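Local structure of SAV1430 (2FFM) at residues E49-I54 and I61-E66; M1-I6 and M15-S20; M26-Y31 and S53-M58; T32-S37 and I45-G50. The protein is of unknown function but belongs to the Nfu/NifU N-terminal family, whose relatives are associated with scaffolds for iron-sulfur cluster assembly. All coordinates share one frame; numbering follows the deposited sequence.

From the N terminus, the chain first folds back on itself at contact 2, where strands 3-8 and 14-19 form a hairpin that is complete before any other contact opens. Contact 3 closes a longer loop by bringing 26-31 against 53-58, and contact 4 is nested inside that loop, joining the segment after strand 29-31 to the end of helix 40-46. Contact 1 opens on the stretch where contacts 3 and 4 close, overlapping contact 3 at S53-I54 and contact 4 at E49-G50, and forms the second hairpin. Strand 60-65 then pairs with 14-19, so contacts 1, 2 and 3 together assemble one antiparallel sheet, in the order 3-8, 14-19, 60-65, 51-57, 29-31.

Contact 1: residues E49-I54 and I61-E66; sequences EGVKSI and ISVDKE
A classic beta bulge interrupts the hairpin of strands 51-57 and 60-65, with K52 and S53 together facing D64. Both backbone amides of the bulge turn to D64 O: K52 N donates with 161° at the hydrogen, while the bond from S53 N is weak at 3.3 Å. Regular pairing resumes at once, as D64 N returns a bond to S53 O (173° at the hydrogen). K52 has a helix-like psi of -55°, the local twist that fits the extra residue into its strand. On the other side of the bulge E66 N donates to G50 O, and that carbonyl also receives a CA-H contact from K65.

The lysine at the bulge makes a salt bridge, K52 NZ to E66 OE2, whose exact length is doubtful. Its chain bends at chi2, chi3 and chi4 and meets the glutamate at about a right angle. K52 CE also approaches E66 OE2, at 3.1 Å. Beyond the bulge S53 and D64 share one face of the sheet, their OG and OD2 2.9 Å apart. I54 and V63 take the opposite face side by side, pointing the same way, and I54 CD1 reaches V63 CG2 at 3.3 Å.

That apolar face is roofed by helices: I54 rests on I45 and L46 of helix 40-46, V51 on V74, and V63 on W71 of helix 71-80. K65 sends NZ to A69 O and N13 OD1 as well as to E66 O, and strand 14-19 flanks 60-65 through I17.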
loop_
_atom_site.group_PDB
_atom_site.type_symbol
_atom_site.label_atom_id
_atom_site.label_comp_id
_atom_site.label_asym_id
_atom_site.label_seq_id
_atom_site.Cartn_x
_atom_site.Cartn_y
_atom_site.Cartn_z
ATOM N N GLU A 49 0.780 -3.855 -11.009
ATOM C CA GLU A 49 0.797 -5.289 -11.294
ATOM C C GLU A 49 1.454 -6.043 -10.148
ATOM O O GLU A 49 2.650 -5.883 -9.888
ATOM C CB GLU A 49 1.575 -5.535 -12.594
ATOM C CG GLU A 49 1.918 -7.004 -12.932
ATOM C CD GLU A 49 0.901 -7.677 -13.848
ATOM O OE1 GLU A 49 1.177 -8.826 -14.315
ATOM O OE2 GLU A 49 -0.168 -7.055 -14.098
ATOM N N GLY A 50 0.671 -6.866 -9.461
ATOM C CA GLY A 50 1.215 -7.627 -8.355
ATOM C C GLY A 50 0.610 -7.266 -7.013
ATOM O O GLY A 50 0.687 -8.043 -6.061
ATOM N N VAL A 51 0.026 -6.079 -6.922
ATOM C CA VAL A 51 -0.601 -5.665 -5.683
ATOM C C VAL A 51 -1.928 -6.390 -5.562
ATOM O O VAL A 51 -2.746 -6.368 -6.481
ATOM C CB VAL A 51 -0.839 -4.141 -5.664
ATOM C CG1 VAL A 51 -1.655 -3.750 -4.435
ATOM C CG2 VAL A 51 0.507 -3.413 -5.656
ATOM N N LYS A 52 -2.138 -7.044 -4.428
ATOM C CA LYS A 52 -3.377 -7.779 -4.197
ATOM C C LYS A 52 -4.400 -6.922 -3.439
ATOM O O LYS A 52 -5.524 -6.749 -3.897
ATOM C CB LYS A 52 -3.086 -9.073 -3.418
ATOM C CG LYS A 52 -4.342 -9.857 -3.002
ATOM C CD LYS A 52 -4.944 -10.655 -4.160
ATOM C CE LYS A 52 -4.442 -12.101 -4.157
ATOM N NZ LYS A 52 -2.946 -12.164 -4.119
ATOM N N SER A 53 -4.013 -6.398 -2.280
ATOM C CA SER A 53 -4.913 -5.562 -1.490
ATOM C C SER A 53 -4.104 -4.555 -0.695
ATOM O O SER A 53 -2.874 -4.610 -0.680
ATOM C CB SER A 53 -5.736 -6.403 -0.510
ATOM O OG SER A 53 -4.977 -6.689 0.655
ATOM N N ILE A 54 -4.810 -3.657 -0.014
ATOM C CA ILE A 54 -4.176 -2.623 0.797
ATOM C C ILE A 54 -4.909 -2.422 2.115
ATOM O O ILE A 54 -6.119 -2.243 2.133
ATOM C CB ILE A 54 -4.157 -1.257 0.055
ATOM C CG1 ILE A 54 -3.377 -1.383 -1.251
ATOM C CG2 ILE A 54 -3.531 -0.180 0.937
ATOM C CD1 ILE A 54 -1.942 -1.792 -1.040
ATOM N N ILE A 61 0.188 1.983 5.545
ATOM C CA ILE A 61 -0.592 1.098 4.704
ATOM C C ILE A 61 0.179 -0.207 4.586
ATOM O O ILE A 61 1.397 -0.209 4.400
ATOM C CB ILE A 61 -0.819 1.639 3.274
ATOM C CG1 ILE A 61 0.511 1.909 2.593
ATOM C CG2 ILE A 61 -1.681 2.856 3.311
ATOM C CD1 ILE A 61 0.371 2.332 1.125
ATOM N N SER A 62 -0.524 -1.320 4.732
ATOM C CA SER A 62 0.101 -2.619 4.586
ATOM C C SER A 62 -0.369 -3.144 3.240
ATOM O O SER A 62 -1.554 -3.414 3.019
ATOM C CB SER A 62 -0.314 -3.559 5.711
ATOM O OG SER A 62 0.456 -3.329 6.874
ATOM N N VAL A 63 0.592 -3.259 2.341
ATOM C CA VAL A 63 0.356 -3.715 0.992
ATOM C C VAL A 63 0.590 -5.222 0.882
ATOM O O VAL A 63 1.577 -5.736 1.400
ATOM C CB VAL A 63 1.304 -2.958 0.047
ATOM C CG1 VAL A 63 1.089 -3.385 -1.390
ATOM C CG2 VAL A 63 1.085 -1.464 0.213
ATOM N N ASP A 64 -0.335 -5.919 0.230
ATOM C CA ASP A 64 -0.226 -7.357 0.018
ATOM C C ASP A 64 -0.004 -7.587 -1.471
ATOM O O ASP A 64 -0.744 -7.063 -2.308
ATOM C CB ASP A 64 -1.505 -8.100 0.439
ATOM C CG ASP A 64 -1.728 -8.097 1.938
ATOM O OD1 ASP A 64 -0.806 -8.447 2.696
ATOM O OD2 ASP A 64 -2.846 -7.756 2.367
ATOM N N LYS A 65 1.015 -8.376 -1.793
ATOM C CA LYS A 65 1.343 -8.685 -3.174
ATOM C C LYS A 65 0.733 -10.022 -3.555
ATOM O O LYS A 65 0.207 -10.733 -2.703
ATOM C CB LYS A 65 2.859 -8.763 -3.349
ATOM C CG LYS A 65 3.493 -9.995 -2.710
ATOM C CD LYS A 65 4.982 -10.084 -3.037
ATOM C CE LYS A 65 5.592 -11.404 -2.575
ATOM N NZ LYS A 65 4.974 -12.566 -3.266
ATOM N N GLU A 66 0.800 -10.348 -4.840
ATOM C CA GLU A 66 0.293 -11.618 -5.335
ATOM C C GLU A 66 1.332 -12.669 -4.952
ATOM O O GLU A 66 2.530 -12.381 -4.929
ATOM C CB GLU A 66 0.135 -11.570 -6.858
ATOM C CG GLU A 66 -0.930 -10.603 -7.351
ATOM C CD GLU A 66 -2.335 -11.082 -7.039
ATOM O OE1 GLU A 66 -3.306 -10.331 -7.302
ATOM O OE2 GLU A 66 -2.471 -12.220 -6.532
#

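Contact 2: residues M1-I6 and M15-S20; sequences MKIISI and MKITLS
T18 O receives two amides of the facing strand, I4 N at 2.9 Å and, more weakly, S5 N at 3.3 Å. S5 O in turn accepts T18 N, at 2.7 Å. Two residues opposite one make this a classic beta bulge within the hairpin of strands 3-8 and 14-19. Past it, toward the chain start, K2 O accepts S20 N at 3.1 Å, and the S20 hydroxyl adds a weak bond to the same oxygen.

Around this backbone frame the side chains divide between the two faces. I3 CD1 meets I17 CG2 at 3.3 Å and L19 CG at 4.1 Å. Its chi1 of -61° sets CG1 anti to the carbonyl carbon, and a second bend at chi2 (-54°) carries CD1 to those partners. The selenium of M1 lies near L19 CD2, but this terminal residue is poorly ordered. Farther along, I6 CG2 touches CE of selenomethionine M15 at 4.0 Å. On the other face I4 brings its short branch to T18, methyl to methyl, with CG2 3.5 Å from T18 CG2.

A second shell backs the apolar face: helix 71-80 offers L75 to I6, W71 and L75 to M15, and V78 to I17, while F82 touches I3 and L19. Strand 60-65 pairs with 15-19 through the M15 and I17 backbones.

Polar cohesion here comes mainly from main-chain amides and carbonyls, with one weak hydroxyl bond. Apolar packing beneath joins the hairpin to the helix, leaving hydroxyl-bearing S5 and T18 on the face turned from it.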
loop_
_atom_site.group_PDB
_atom_site.type_symbol
_atom_site.label_atom_id
_atom_site.label_comp_id
_atom_site.label_asym_id
_atom_site.label_seq_id
_atom_site.Cartn_x
_atom_site.Cartn_y
_atom_site.Cartn_z
HETATM N N MSE A 1 2.874 13.623 -0.397
HETATM C CA MSE A 1 2.954 12.493 0.570
HETATM C C MSE A 1 4.280 11.764 0.393
HETATM O O MSE A 1 4.699 11.478 -0.727
HETATM C CB MSE A 1 1.789 11.536 0.339
HETATM C CG MSE A 1 1.580 10.517 1.432
HETATM SE SE MSE A 1 -0.169 9.764 1.237
HETATM C CE MSE A 1 -1.146 11.048 2.300
ATOM N N LYS A 2 4.929 11.459 1.512
ATOM C CA LYS A 2 6.226 10.799 1.494
ATOM C C LYS A 2 6.289 9.538 2.350
ATOM O O LYS A 2 5.668 9.453 3.411
ATOM C CB LYS A 2 7.295 11.783 1.983
ATOM C CG LYS A 2 8.712 11.237 1.979
ATOM C CD LYS A 2 9.709 12.210 2.589
ATOM C CE LYS A 2 9.518 12.368 4.083
ATOM N NZ LYS A 2 10.687 13.071 4.688
ATOM N N ILE A 3 7.055 8.559 1.879
ATOM C CA ILE A 3 7.253 7.318 2.612
ATOM C C ILE A 3 8.365 7.580 3.614
ATOM O O ILE A 3 9.434 8.061 3.241
ATOM C CB ILE A 3 7.719 6.188 1.693
ATOM C CG1 ILE A 3 6.657 5.915 0.629
ATOM C CG2 ILE A 3 8.018 4.949 2.514
ATOM C CD1 ILE A 3 5.292 5.637 1.204
ATOM N N ILE A 4 8.111 7.267 4.881
ATOM C CA ILE A 4 9.098 7.472 5.936
ATOM C C ILE A 4 9.765 6.167 6.360
ATOM O O ILE A 4 10.826 6.183 6.985
ATOM C CB ILE A 4 8.458 8.132 7.183
ATOM C CG1 ILE A 4 9.537 8.440 8.230
ATOM C CG2 ILE A 4 7.419 7.204 7.784
ATOM C CD1 ILE A 4 9.044 9.303 9.396
ATOM N N SER A 5 9.145 5.041 6.009
ATOM C CA SER A 5 9.678 3.728 6.376
ATOM C C SER A 5 9.030 2.555 5.641
ATOM O O SER A 5 7.818 2.525 5.457
ATOM C CB SER A 5 9.522 3.521 7.887
ATOM O OG SER A 5 9.715 2.167 8.244
ATOM N N ILE A 6 9.854 1.596 5.228
ATOM C CA ILE A 6 9.402 0.391 4.533
ATOM C C ILE A 6 9.985 -0.789 5.301
ATOM O O ILE A 6 11.202 -0.868 5.500
ATOM C CB ILE A 6 9.918 0.340 3.064
ATOM C CG1 ILE A 6 9.477 1.603 2.315
ATOM C CG2 ILE A 6 9.387 -0.917 2.352
ATOM C CD1 ILE A 6 9.861 1.640 0.858
HETATM N N MSE A 15 3.958 -6.182 3.202
HETATM C CA MSE A 15 4.969 -5.263 3.729
HETATM C C MSE A 15 4.316 -4.009 4.306
HETATM O O MSE A 15 3.349 -3.495 3.757
HETATM C CB MSE A 15 5.970 -4.874 2.637
HETATM C CG MSE A 15 6.905 -5.997 2.238
HETATM SE SE MSE A 15 8.446 -5.352 1.275
HETATM C CE MSE A 15 9.507 -4.860 2.808
ATOM N N LYS A 16 4.850 -3.532 5.422
ATOM C CA LYS A 16 4.314 -2.352 6.081
ATOM C C LYS A 16 5.063 -1.096 5.645
ATOM O O LYS A 16 6.266 -0.957 5.878
ATOM C CB LYS A 16 4.407 -2.520 7.598
ATOM C CG LYS A 16 3.806 -1.381 8.393
ATOM C CD LYS A 16 3.938 -1.620 9.890
ATOM C CE LYS A 16 3.415 -0.435 10.697
ATOM N NZ LYS A 16 3.559 -0.631 12.169
ATOM N N ILE A 17 4.332 -0.194 4.997
ATOM C CA ILE A 17 4.868 1.064 4.512
ATOM C C ILE A 17 4.313 2.188 5.385
ATOM O O ILE A 17 3.107 2.426 5.408
ATOM C CB ILE A 17 4.446 1.291 3.052
ATOM C CG1 ILE A 17 4.947 0.129 2.197
ATOM C CG2 ILE A 17 5.004 2.622 2.530
ATOM C CD1 ILE A 17 4.504 0.191 0.743
ATOM N N THR A 18 5.187 2.870 6.117
ATOM C CA THR A 18 4.743 3.961 6.976
ATOM C C THR A 18 4.833 5.303 6.243
ATOM O O THR A 18 5.879 5.661 5.715
ATOM C CB THR A 18 5.577 4.014 8.264
ATOM O OG1 THR A 18 5.520 2.738 8.915
ATOM C CG2 THR A 18 5.031 5.065 9.206
ATOM N N LEU A 19 3.722 6.034 6.205
ATOM C CA LEU A 19 3.680 7.329 5.535
ATOM C C LEU A 19 3.807 8.476 6.533
ATOM O O LEU A 19 3.661 8.281 7.741
ATOM C CB LEU A 19 2.381 7.468 4.738
ATOM C CG LEU A 19 2.105 6.308 3.774
ATOM C CD1 LEU A 19 1.449 5.185 4.549
ATOM C CD2 LEU A 19 1.203 6.739 2.636
ATOM N N SER A 20 4.087 9.671 6.023
ATOM C CA SER A 20 4.237 10.845 6.874
ATOM C C SER A 20 2.873 11.356 7.329
ATOM O O SER A 20 2.632 11.545 8.528
ATOM C CB SER A 20 5.006 11.950 6.127
ATOM O OG SER A 20 4.489 12.192 4.823
#

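Contact 3: residues M26-Y31 and S53-M58; sequences MTSDTY and SIFHVM
Y31 and I54 form the buried end of this strand pair, exchanging two backbone bonds, Y31 N to I54 O and I54 N to Y31 O, each 2.9 Å. Two residues along, at the next hydrogen-bonded pair, D29 and H56 do the same, H56 N donating to D29 O at 2.8 Å. The Y31 ring lies on the face it shares with I54 and H56, and its CE1 comes within 3.8 Å of H56 CB. Beneath this face helix 40-46 presents I42 to Y31 and F41 to H56, while R23 binds both Y31 OH and the D29 carboxylate, the latter as a salt bridge.

These bonds attach strand 29-31 as an outermost member of the antiparallel sheet, beside strand 51-57.

The other face is more open to solvent: T30 is exposed, and S28 and F55 are partly so. F55, with CG anti to the backbone N (chi1 178°), has T30 OG1 at its ring edge, near the ring plane and 3.6 Å from CD1. S28 OG approaches F55 CE1 obliquely at 3.4 Å. On the N-terminal side of D29, S28 CB rests on V57 CB at 3.6 Å and T27 O lies near V57 CG2.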
loop_
_atom_site.group_PDB
_atom_site.type_symbol
_atom_site.label_atom_id
_atom_site.label_comp_id
_atom_site.label_asym_id
_atom_site.label_seq_id
_atom_site.Cartn_x
_atom_site.Cartn_y
_atom_site.Cartn_z
HETATM N N MSE A 26 -9.867 6.946 13.243
HETATM C CA MSE A 26 -9.155 5.875 13.936
HETATM C C MSE A 26 -9.475 4.508 13.334
HETATM O O MSE A 26 -8.843 3.508 13.681
HETATM C CB MSE A 26 -9.526 5.858 15.417
HETATM C CG MSE A 26 -9.313 7.161 16.158
HETATM SE SE MSE A 26 -7.562 7.913 15.944
HETATM C CE MSE A 26 -6.469 6.341 16.287
ATOM N N THR A 27 -10.457 4.465 12.440
ATOM C CA THR A 27 -10.836 3.206 11.822
ATOM C C THR A 27 -9.905 2.855 10.674
ATOM O O THR A 27 -9.139 3.693 10.192
ATOM C CB THR A 27 -12.304 3.225 11.299
ATOM O OG1 THR A 27 -12.445 4.187 10.245
ATOM C CG2 THR A 27 -13.265 3.543 12.426
ATOM N N SER A 28 -9.973 1.604 10.242
ATOM C CA SER A 28 -9.138 1.135 9.160
ATOM C C SER A 28 -9.992 0.911 7.926
ATOM O O SER A 28 -11.223 0.960 7.994
ATOM C CB SER A 28 -8.457 -0.172 9.553
ATOM O OG SER A 28 -9.377 -1.247 9.512
ATOM N N ASP A 29 -9.320 0.675 6.801
ATOM C CA ASP A 29 -9.960 0.424 5.514
ATOM C C ASP A 29 -9.103 -0.558 4.720
ATOM O O ASP A 29 -7.882 -0.440 4.695
ATOM C CB ASP A 29 -10.090 1.724 4.716
ATOM C CG ASP A 29 -11.339 2.517 5.068
ATOM O OD1 ASP A 29 -12.431 2.196 4.545
ATOM O OD2 ASP A 29 -11.222 3.467 5.868
ATOM N N THR A 30 -9.749 -1.526 4.081
ATOM C CA THR A 30 -9.055 -2.516 3.271
ATOM C C THR A 30 -9.588 -2.379 1.853
ATOM O O THR A 30 -10.762 -2.649 1.589
ATOM C CB THR A 30 -9.311 -3.952 3.770
ATOM O OG1 THR A 30 -8.963 -4.036 5.154
ATOM C CG2 THR A 30 -8.470 -4.952 2.984
ATOM N N TYR A 31 -8.719 -1.946 0.947
ATOM C CA TYR A 31 -9.097 -1.751 -0.440
ATOM C C TYR A 31 -8.564 -2.871 -1.300
ATOM O O TYR A 31 -7.363 -3.126 -1.325
ATOM C CB TYR A 31 -8.553 -0.426 -0.943
ATOM C CG TYR A 31 -8.770 0.719 0.010
ATOM C CD1 TYR A 31 -7.718 1.213 0.776
ATOM C CD2 TYR A 31 -10.016 1.347 0.100
ATOM C CE1 TYR A 31 -7.886 2.320 1.602
ATOM C CE2 TYR A 31 -10.205 2.454 0.925
ATOM C CZ TYR A 31 -9.131 2.939 1.671
ATOM O OH TYR A 31 -9.298 4.061 2.445
ATOM N N SER A 53 -4.013 -6.398 -2.280
ATOM C CA SER A 53 -4.913 -5.562 -1.490
ATOM C C SER A 53 -4.104 -4.555 -0.695
ATOM O O SER A 53 -2.874 -4.610 -0.680
ATOM C CB SER A 53 -5.736 -6.403 -0.510
ATOM O OG SER A 53 -4.977 -6.689 0.655
ATOM N N ILE A 54 -4.810 -3.657 -0.014
ATOM C CA ILE A 54 -4.176 -2.623 0.797
ATOM C C ILE A 54 -4.909 -2.422 2.115
ATOM O O ILE A 54 -6.119 -2.243 2.133
ATOM C CB ILE A 54 -4.157 -1.257 0.055
ATOM C CG1 ILE A 54 -3.377 -1.383 -1.251
ATOM C CG2 ILE A 54 -3.531 -0.180 0.937
ATOM C CD1 ILE A 54 -1.942 -1.792 -1.040
ATOM N N PHE A 55 -4.173 -2.473 3.217
ATOM C CA PHE A 55 -4.755 -2.241 4.533
ATOM C C PHE A 55 -4.254 -0.867 4.924
ATOM O O PHE A 55 -3.050 -0.654 5.008
ATOM C CB PHE A 55 -4.261 -3.265 5.553
ATOM C CG PHE A 55 -4.804 -3.051 6.945
ATOM C CD1 PHE A 55 -6.167 -3.164 7.203
ATOM C CD2 PHE A 55 -3.943 -2.784 8.009
ATOM C CE1 PHE A 55 -6.664 -3.024 8.501
ATOM C CE2 PHE A 55 -4.430 -2.641 9.310
ATOM C CZ PHE A 55 -5.792 -2.761 9.557
ATOM N N HIS A 56 -5.178 0.059 5.160
ATOM C CA HIS A 56 -4.823 1.428 5.512
ATOM C C HIS A 56 -5.380 1.842 6.868
ATOM O O HIS A 56 -6.594 1.855 7.064
ATOM C CB HIS A 56 -5.347 2.390 4.441
ATOM C CG HIS A 56 -4.868 3.797 4.612
ATOM N ND1 HIS A 56 -5.361 4.844 3.865
ATOM C CD2 HIS A 56 -3.924 4.323 5.425
ATOM C CE1 HIS A 56 -4.737 5.956 4.210
ATOM N NE2 HIS A 56 -3.860 5.668 5.155
ATOM N N VAL A 57 -4.496 2.209 7.794
ATOM C CA VAL A 57 -4.932 2.621 9.127
ATOM C C VAL A 57 -3.886 3.457 9.848
ATOM O O VAL A 57 -2.708 3.144 9.796
ATOM C CB VAL A 57 -5.267 1.399 10.004
ATOM C CG1 VAL A 57 -4.011 0.626 10.322
ATOM C CG2 VAL A 57 -5.961 1.852 11.266
HETATM N N MSE A 58 -4.315 4.518 10.520
HETATM C CA MSE A 58 -3.384 5.371 11.243
HETATM C C MSE A 58 -2.374 6.042 10.292
HETATM O O MSE A 58 -2.771 6.767 9.374
HETATM C CB MSE A 58 -2.654 4.553 12.333
HETATM C CG MSE A 58 -3.551 4.129 13.529
HETATM SE SE MSE A 58 -2.720 2.934 14.874
HETATM C CE MSE A 58 -3.377 1.220 14.280
#

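Contact 4: residues T32-S37 and I45-G50; sequences TKVDDS and ILKVEG
The peptide plane joining K33 to V34 has a leucine methyl over one face: L46 CD2 stands almost directly above K33 C, 3.3 Å away, with K33 O nearly as close. At the oxygen end of the same flat group, Q38 NE2 makes a weak hydrogen bond to K33 O. The preceding peptide meets the same methyl more distantly, T32 C lying 4.0 Å from L46 CD2. This is the packing of a loop against the end of the helix it leads into: residues 32-37 leave strand 29-31 of the alpha-beta fold, and helix 40-46 turns the chain back toward strand 51-57.

V34 lies beside the leucine, the two side chains sliding past each other in opposite directions. With CG1 anti to its own carbonyl carbon (chi1 -48°), V34 brings that methyl to L46 CB at 3.4 Å. The two branches of L46 serve different partners, for while CD2 meets the loop, CD1 packs on I54 of the sheet. V48 N donates to I45 O at 2.9 Å, closing a turn around L46 and K47. At the exposed margin K47 runs out extended beyond CG, and its CG lies 4.1 Å from V34 CG1.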
loop_
_atom_site.group_PDB
_atom_site.type_symbol
_atom_site.label_atom_id
_atom_site.label_comp_id
_atom_site.label_asym_id
_atom_site.label_seq_id
_atom_site.Cartn_x
_atom_site.Cartn_y
_atom_site.Cartn_z
ATOM N N THR A 32 -9.466 -3.533 -2.015
ATOM C CA THR A 32 -9.086 -4.640 -2.881
ATOM C C THR A 32 -9.226 -4.299 -4.360
ATOM O O THR A 32 -8.655 -4.977 -5.212
ATOM C CB THR A 32 -9.930 -5.904 -2.565
ATOM O OG1 THR A 32 -11.316 -5.594 -2.728
ATOM C CG2 THR A 32 -9.682 -6.373 -1.141
ATOM N N LYS A 33 -9.979 -3.245 -4.658
ATOM C CA LYS A 33 -10.206 -2.817 -6.040
ATOM C C LYS A 33 -10.308 -1.295 -6.142
ATOM O O LYS A 33 -10.682 -0.627 -5.181
ATOM C CB LYS A 33 -11.492 -3.450 -6.580
ATOM C CG LYS A 33 -12.734 -3.222 -5.705
ATOM C CD LYS A 33 -13.990 -3.879 -6.310
ATOM C CE LYS A 33 -15.198 -3.840 -5.357
ATOM N NZ LYS A 33 -14.999 -4.633 -4.095
ATOM N N VAL A 34 -9.993 -0.747 -7.311
ATOM C CA VAL A 34 -10.048 0.697 -7.491
ATOM C C VAL A 34 -11.440 1.229 -7.826
ATOM O O VAL A 34 -12.228 0.565 -8.507
ATOM C CB VAL A 34 -9.086 1.163 -8.606
ATOM C CG1 VAL A 34 -7.716 0.529 -8.411
ATOM C CG2 VAL A 34 -9.647 0.817 -9.964
ATOM N N ASP A 35 -11.736 2.423 -7.314
ATOM C CA ASP A 35 -12.991 3.117 -7.585
ATOM C C ASP A 35 -12.912 4.546 -7.072
ATOM O O ASP A 35 -12.194 4.847 -6.124
ATOM C CB ASP A 35 -14.207 2.392 -6.995
ATOM C CG ASP A 35 -14.290 2.501 -5.502
ATOM O OD1 ASP A 35 -15.414 2.689 -4.983
ATOM O OD2 ASP A 35 -13.236 2.381 -4.850
ATOM N N ASP A 36 -13.660 5.420 -7.727
ATOM C CA ASP A 36 -13.675 6.844 -7.426
ATOM C C ASP A 36 -13.811 7.300 -5.965
ATOM O O ASP A 36 -13.399 8.410 -5.639
ATOM C CB ASP A 36 -14.765 7.502 -8.266
ATOM C CG ASP A 36 -16.143 6.980 -7.929
ATOM O OD1 ASP A 36 -16.388 5.773 -8.131
ATOM O OD2 ASP A 36 -16.978 7.776 -7.453
ATOM N N SER A 37 -14.374 6.472 -5.088
ATOM C CA SER A 37 -14.536 6.872 -3.693
ATOM C C SER A 37 -13.237 6.846 -2.887
ATOM O O SER A 37 -13.031 7.687 -2.008
ATOM C CB SER A 37 -15.592 6.004 -2.991
ATOM O OG SER A 37 -15.196 4.650 -2.909
ATOM N N ILE A 45 -1.926 2.665 -6.430
ATOM C CA ILE A 45 -1.182 1.532 -5.911
ATOM C C ILE A 45 -1.834 0.224 -6.362
ATOM O O ILE A 45 -1.149 -0.686 -6.817
ATOM C CB ILE A 45 -1.087 1.596 -4.365
ATOM C CG1 ILE A 45 -0.294 2.843 -3.966
ATOM C CG2 ILE A 45 -0.425 0.335 -3.817
ATOM C CD1 ILE A 45 -0.093 3.024 -2.476
ATOM N N LEU A 46 -3.153 0.127 -6.244
ATOM C CA LEU A 46 -3.862 -1.078 -6.669
ATOM C C LEU A 46 -3.634 -1.437 -8.145
ATOM O O LEU A 46 -3.579 -2.608 -8.497
ATOM C CB LEU A 46 -5.363 -0.920 -6.418
ATOM C CG LEU A 46 -5.876 -1.232 -5.018
ATOM C CD1 LEU A 46 -5.036 -0.514 -3.987
ATOM C CD2 LEU A 46 -7.332 -0.807 -4.918
ATOM N N LYS A 47 -3.513 -0.423 -8.997
ATOM C CA LYS A 47 -3.292 -0.636 -10.420
ATOM C C LYS A 47 -1.903 -1.213 -10.698
ATOM O O LYS A 47 -1.594 -1.595 -11.833
ATOM C CB LYS A 47 -3.457 0.677 -11.196
ATOM C CG LYS A 47 -4.887 1.186 -11.327
ATOM C CD LYS A 47 -4.929 2.528 -12.058
ATOM C CE LYS A 47 -6.330 3.144 -11.995
ATOM N NZ LYS A 47 -6.339 4.603 -12.337
ATOM N N VAL A 48 -1.059 -1.260 -9.671
ATOM C CA VAL A 48 0.285 -1.814 -9.809
ATOM C C VAL A 48 0.199 -3.328 -9.936
ATOM O O VAL A 48 -0.400 -3.996 -9.098
ATOM C CB VAL A 48 1.160 -1.449 -8.594
ATOM C CG1 VAL A 48 2.492 -2.175 -8.674
ATOM C CG2 VAL A 48 1.385 0.053 -8.563
ATOM N N GLU A 49 0.780 -3.855 -11.009
ATOM C CA GLU A 49 0.797 -5.289 -11.294
ATOM C C GLU A 49 1.454 -6.043 -10.148
ATOM O O GLU A 49 2.650 -5.883 -9.888
ATOM C CB GLU A 49 1.575 -5.535 -12.594
ATOM C CG GLU A 49 1.918 -7.004 -12.932
ATOM C CD GLU A 49 0.901 -7.677 -13.848
ATOM O OE1 GLU A 49 1.177 -8.826 -14.315
ATOM O OE2 GLU A 49 -0.168 -7.055 -14.098
ATOM N N GLY A 50 0.671 -6.866 -9.461
ATOM C CA GLY A 50 1.215 -7.627 -8.355
ATOM C C GLY A 50 0.610 -7.266 -7.013
ATOM O O GLY A 50 0.687 -8.043 -6.061
#